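Local coordinates for protein VIN1 (Oscarella pearsei, PDB 6BFI) that binds actin filaments and may play a role in cell-cell adhesion, as a sponge member of the vinculin/alpha-catenin family, at residues His28-Leu40 with Leu95-Leu108. Numbering follows the deposited sequence.
Sequences HEQAESGLLKEDL and LKADQGSPEGKRKL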
loop_
_atom_site.group_PDB
_atom_site.type_symbol
_atom_site.label_atom_id
_atom_site.label_comp_id
_atom_site.label_asym_id
_atom_site.label_seq_id
_atom_site.Cartn_x
_atom_site.Cartn_y
_atom_site.Cartn_z
ATOM N N HIS A 28 40.596 15.098 8.674
ATOM C CA HIS A 28 41.024 15.639 9.959
ATOM C C HIS A 28 41.287 14.530 10.965
ATOM O O HIS A 28 42.257 14.593 11.728
ATOM C CB HIS A 28 39.983 16.608 10.511
ATOM C CG HIS A 28 40.315 17.124 11.875
ATOM N ND1 HIS A 28 41.438 17.881 12.130
ATOM C CD2 HIS A 28 39.682 16.978 13.063
ATOM C CE1 HIS A 28 41.477 18.189 13.414
ATOM N NE2 HIS A 28 40.423 17.652 14.003
ATOM N N GLU A 29 40.431 13.506 10.993
ATOM C CA GLU A 29 40.700 12.375 11.871
ATOM C C GLU A 29 41.831 11.500 11.350
ATOM O O GLU A 29 42.460 10.786 12.138
ATOM C CB GLU A 29 39.432 11.545 12.072
ATOM C CG GLU A 29 38.467 12.152 13.079
ATOM C CD GLU A 29 37.673 11.102 13.830
ATOM O OE1 GLU A 29 36.438 11.257 13.947
ATOM O OE2 GLU A 29 38.285 10.117 14.297
ATOM N N GLN A 30 42.106 11.546 10.044
ATOM C CA GLN A 30 43.235 10.809 9.493
ATOM C C GLN A 30 44.559 11.424 9.923
ATOM O O GLN A 30 45.545 10.703 10.112
ATOM C CB GLN A 30 43.130 10.761 7.969
ATOM C CG GLN A 30 44.248 10.007 7.273
ATOM C CD GLN A 30 43.988 9.831 5.791
ATOM O OE1 GLN A 30 42.880 9.481 5.380
ATOM N NE2 GLN A 30 45.008 10.081 4.975
ATOM N N ALA A 31 44.603 12.747 10.085
ATOM C CA ALA A 31 45.788 13.404 10.620
ATOM C C ALA A 31 45.809 13.418 12.141
ATOM O O ALA A 31 46.890 13.475 12.739
ATOM C CB ALA A 31 45.886 14.837 10.089
ATOM N N GLU A 32 44.638 13.366 12.781
ATOM C CA GLU A 32 44.586 13.296 14.237
ATOM C C GLU A 32 45.173 11.985 14.742
ATOM O O GLU A 32 45.902 11.966 15.741
ATOM C CB GLU A 32 43.145 13.459 14.719
ATOM C CG GLU A 32 42.986 13.467 16.233
ATOM C CD GLU A 32 43.414 14.780 16.860
ATOM O OE1 GLU A 32 43.294 15.828 16.188
ATOM O OE2 GLU A 32 43.870 14.766 18.023
ATOM N N SER A 33 44.870 10.880 14.064
ATOM C CA SER A 33 45.470 9.594 14.386
ATOM C C SER A 33 46.909 9.481 13.906
ATOM O O SER A 33 47.542 8.445 14.138
ATOM C CB SER A 33 44.635 8.460 13.785
ATOM O OG SER A 33 44.629 8.525 12.369
ATOM N N GLY A 34 47.435 10.509 13.246
ATOM C CA GLY A 34 48.816 10.497 12.797
ATOM C C GLY A 34 49.094 9.529 11.669
ATOM O O GLY A 34 50.107 8.820 11.702
ATOM N N LEU A 35 48.220 9.481 10.667
ATOM C CA LEU A 35 48.414 8.567 9.552
ATOM C C LEU A 35 49.083 9.263 8.370
ATOM O O LEU A 35 50.029 8.726 7.785
ATOM C CB LEU A 35 47.075 7.949 9.140
ATOM C CG LEU A 35 47.139 6.522 8.584
ATOM C CD1 LEU A 35 47.931 5.622 9.517
ATOM C CD2 LEU A 35 45.739 5.970 8.373
ATOM N N LEU A 36 48.602 10.455 8.016
ATOM C CA LEU A 36 49.220 11.285 6.987
ATOM C C LEU A 36 48.593 12.673 6.978
ATOM O O LEU A 36 47.370 12.807 6.868
ATOM C CB LEU A 36 49.090 10.636 5.607
ATOM C CG LEU A 36 49.711 11.413 4.443
ATOM C CD1 LEU A 36 51.132 11.843 4.773
ATOM C CD2 LEU A 36 49.692 10.577 3.177
ATOM N N LYS A 37 49.420 13.709 7.095
ATOM C CA LYS A 37 48.924 15.082 7.119
ATOM C C LYS A 37 48.407 15.470 5.740
ATOM O O LYS A 37 49.174 15.529 4.773
ATOM C CB LYS A 37 50.030 16.034 7.566
ATOM C CG LYS A 37 49.574 17.470 7.755
ATOM C CD LYS A 37 48.546 17.577 8.869
ATOM C CE LYS A 37 48.110 19.016 9.083
ATOM N NZ LYS A 37 47.092 19.126 10.163
ATOM N N GLU A 38 47.109 15.737 5.648
ATOM C CA GLU A 38 46.468 16.114 4.397
ATOM C C GLU A 38 46.121 17.596 4.427
ATOM O O GLU A 38 45.589 18.094 5.425
ATOM C CB GLU A 38 45.207 15.282 4.157
ATOM C CG GLU A 38 45.312 14.324 2.982
ATOM C CD GLU A 38 45.509 15.040 1.660
ATOM O OE1 GLU A 38 46.674 15.224 1.247
ATOM O OE2 GLU A 38 44.497 15.427 1.036
ATOM N N ASP A 39 46.426 18.295 3.336
ATOM C CA ASP A 39 46.090 19.707 3.211
ATOM C C ASP A 39 44.638 19.839 2.769
ATOM O O ASP A 39 44.274 19.403 1.672
ATOM C CB ASP A 39 47.026 20.394 2.220
ATOM C CG ASP A 39 46.751 21.880 2.091
ATOM O OD1 ASP A 39 46.249 22.483 3.063
ATOM O OD2 ASP A 39 47.040 22.447 1.015
ATOM N N LEU A 40 43.811 20.441 3.622
ATOM C CA LEU A 40 42.381 20.560 3.370
ATOM C C LEU A 40 42.027 21.730 2.461
ATOM O O LEU A 40 40.840 21.930 2.178
ATOM C CB LEU A 40 41.636 20.696 4.698
ATOM C CG LEU A 40 42.026 19.660 5.754
ATOM C CD1 LEU A 40 41.315 19.919 7.072
ATOM C CD2 LEU A 40 41.725 18.262 5.245
ATOM N N LEU A 95 44.319 24.536 10.728
ATOM C CA LEU A 95 44.670 23.122 10.777
ATOM C C LEU A 95 45.892 22.816 9.923
ATOM O O LEU A 95 46.691 21.943 10.282
ATOM C CB LEU A 95 43.479 22.264 10.352
ATOM C CG LEU A 95 42.338 22.210 11.370
ATOM C CD1 LEU A 95 41.276 21.213 10.943
ATOM C CD2 LEU A 95 42.869 21.869 12.756
ATOM N N LYS A 96 46.062 23.515 8.797
ATOM C CA LYS A 96 47.314 23.388 8.058
ATOM C C LYS A 96 48.490 23.847 8.908
ATOM O O LYS A 96 49.568 23.239 8.874
ATOM C CB LYS A 96 47.254 24.186 6.756
ATOM C CG LYS A 96 48.543 24.135 5.949
ATOM C CD LYS A 96 48.519 25.107 4.782
ATOM C CE LYS A 96 49.869 25.154 4.083
ATOM N NZ LYS A 96 49.902 26.182 3.006
ATOM N N ALA A 97 48.300 24.915 9.689
ATOM C CA ALA A 97 49.364 25.387 10.571
ATOM C C ALA A 97 49.650 24.377 11.678
ATOM O O ALA A 97 50.789 23.930 11.849
ATOM C CB ALA A 97 48.996 26.751 11.158
ATOM N N ASP A 98 48.625 24.004 12.444
ATOM C CA ASP A 98 48.782 23.059 13.542
ATOM C C ASP A 98 47.621 22.078 13.540
ATOM O O ASP A 98 46.460 22.492 13.492
ATOM C CB ASP A 98 48.861 23.780 14.893
ATOM C CG ASP A 98 48.997 22.820 16.061
ATOM O OD1 ASP A 98 49.518 21.702 15.858
ATOM O OD2 ASP A 98 48.586 23.183 17.184
ATOM N N GLN A 99 47.940 20.782 13.607
ATOM C CA GLN A 99 46.900 19.758 13.593
ATOM C C GLN A 99 46.021 19.841 14.836
ATOM O O GLN A 99 44.805 19.627 14.763
ATOM C CB GLN A 99 47.538 18.371 13.472
ATOM C CG GLN A 99 46.603 17.209 13.786
ATOM C CD GLN A 99 45.396 17.153 12.865
ATOM O OE1 GLN A 99 45.444 17.621 11.726
ATOM N NE2 GLN A 99 44.302 16.580 13.359
ATOM N N GLY A 100 46.613 20.159 15.983
ATOM C CA GLY A 100 45.871 20.200 17.226
ATOM C C GLY A 100 45.210 21.532 17.518
ATOM O O GLY A 100 44.806 21.787 18.655
ATOM N N SER A 101 45.090 22.382 16.504
ATOM C CA SER A 101 44.499 23.704 16.674
ATOM C C SER A 101 43.063 23.591 17.175
ATOM O O SER A 101 42.207 23.047 16.462
ATOM C CB SER A 101 44.536 24.474 15.355
ATOM O OG SER A 101 43.853 25.710 15.465
ATOM N N PRO A 102 42.755 24.077 18.382
ATOM C CA PRO A 102 41.359 24.010 18.851
ATOM C C PRO A 102 40.415 24.850 18.010
ATOM O O PRO A 102 39.299 24.408 17.701
ATOM C CB PRO A 102 41.452 24.520 20.295
ATOM C CG PRO A 102 42.692 25.361 20.324
ATOM C CD PRO A 102 43.647 24.713 19.366
ATOM N N GLU A 103 40.837 26.056 17.626
ATOM C CA GLU A 103 40.014 26.877 16.749
ATOM C C GLU A 103 39.842 26.229 15.382
ATOM O O GLU A 103 38.774 26.345 14.772
ATOM C CB GLU A 103 40.628 28.270 16.603
ATOM C CG GLU A 103 41.262 28.823 17.878
ATOM C CD GLU A 103 40.245 29.315 18.896
ATOM O OE1 GLU A 103 39.035 29.062 18.718
ATOM O OE2 GLU A 103 40.663 29.964 19.878
ATOM N N GLY A 104 40.875 25.541 14.890
ATOM C CA GLY A 104 40.743 24.844 13.621
ATOM C C GLY A 104 39.692 23.753 13.666
ATOM O O GLY A 104 38.866 23.633 12.757
ATOM N N LYS A 105 39.703 22.948 14.730
ATOM C CA LYS A 105 38.703 21.896 14.889
ATOM C C LYS A 105 37.307 22.485 15.054
ATOM O O LYS A 105 36.351 22.048 14.395
ATOM C CB LYS A 105 39.071 21.022 16.090
ATOM C CG LYS A 105 38.150 19.839 16.333
ATOM C CD LYS A 105 38.611 19.040 17.546
ATOM C CE LYS A 105 37.748 17.809 17.768
ATOM N NZ LYS A 105 36.331 18.169 18.040
ATOM N N ARG A 106 37.176 23.493 15.923
ATOM C CA ARG A 106 35.873 24.091 16.192
ATOM C C ARG A 106 35.272 24.697 14.931
ATOM O O ARG A 106 34.114 24.430 14.593
ATOM C CB ARG A 106 35.994 25.150 17.289
ATOM C CG ARG A 106 34.660 25.739 17.730
ATOM C CD ARG A 106 34.840 26.921 18.677
ATOM N NE ARG A 106 35.304 28.122 17.986
ATOM C CZ ARG A 106 34.500 29.000 17.393
ATOM N NH1 ARG A 106 33.187 28.810 17.399
ATOM N NH2 ARG A 106 35.008 30.066 16.790
ATOM N N LYS A 107 36.046 25.520 14.220
ATOM C CA LYS A 107 35.520 26.153 13.014
ATOM C C LYS A 107 35.344 25.148 11.886
ATOM O O LYS A 107 34.491 25.345 11.011
ATOM C CB LYS A 107 36.432 27.299 12.578
ATOM C CG LYS A 107 36.659 28.339 13.663
ATOM C CD LYS A 107 37.452 29.528 13.153
ATOM C CE LYS A 107 36.527 30.639 12.693
ATOM N NZ LYS A 107 35.606 31.055 13.788
ATOM N N LEU A 108 36.131 24.067 11.888
ATOM C CA LEU A 108 35.943 23.015 10.895
ATOM C C LEU A 108 34.588 22.341 11.070
ATOM O O LEU A 108 33.839 22.171 10.101
ATOM C CB LEU A 108 37.070 21.987 10.989
ATOM C CG LEU A 108 36.979 20.845 9.970
ATOM C CD1 LEU A 108 37.426 21.308 8.593
ATOM C CD2 LEU A 108 37.781 19.637 10.415
HETATM O O HOH W 1 43.687 18.101 9.892
#
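Gln-99 reaches across with both ends of its amide, NE2 to the last turn of helix 8-32 and OE1 to the loop that follows. NE2 donates to Glu-32 OE1 at 3.1 Å; the carboxylate oxygen lies close to the amide plane but is itself met from above its own plane. The same nitrogen makes a weak bond to His-28 O. On the other side of the amide, OE1 takes Lys-37 NZ on a lone pair at 2.7 Å and a water that also sits in plane at the edge of the His-28 ring, beside ND1. Lys-37 kinks once, at chi2 (64°), and then runs straight, which brings NZ to Leu-95 O as well, 2.8 Å away, tying the loop to the end of helix 68-97. With bonds at both ends the amide is held against turning; an alanine here would probably cost Lys-37 NZ one of its two acceptors in this contact and leave Glu-32 OE1 without this donor. Deeper in, His-28 swings inward with CG anti to its N (chi1 176°) and sets its ring among Leu-95, Lys-105 CG and Leu-108 CD2; Leu-95 CD1 lies 3.5 Å from His-28 ND1. Leu-40 closes the apolar floor, its CD1 4.1 Å from Leu-95 CD1. Gln-99 itself sits in a type I turn from Asp-98 to Ser-101 that joins helices 68-97 and 102-145, and Ser-101 OG N-caps the second through Gly-104 N. Two interhelical connections thus meet at one end of an antiparallel helical bundle, the building plan of the vinculin family.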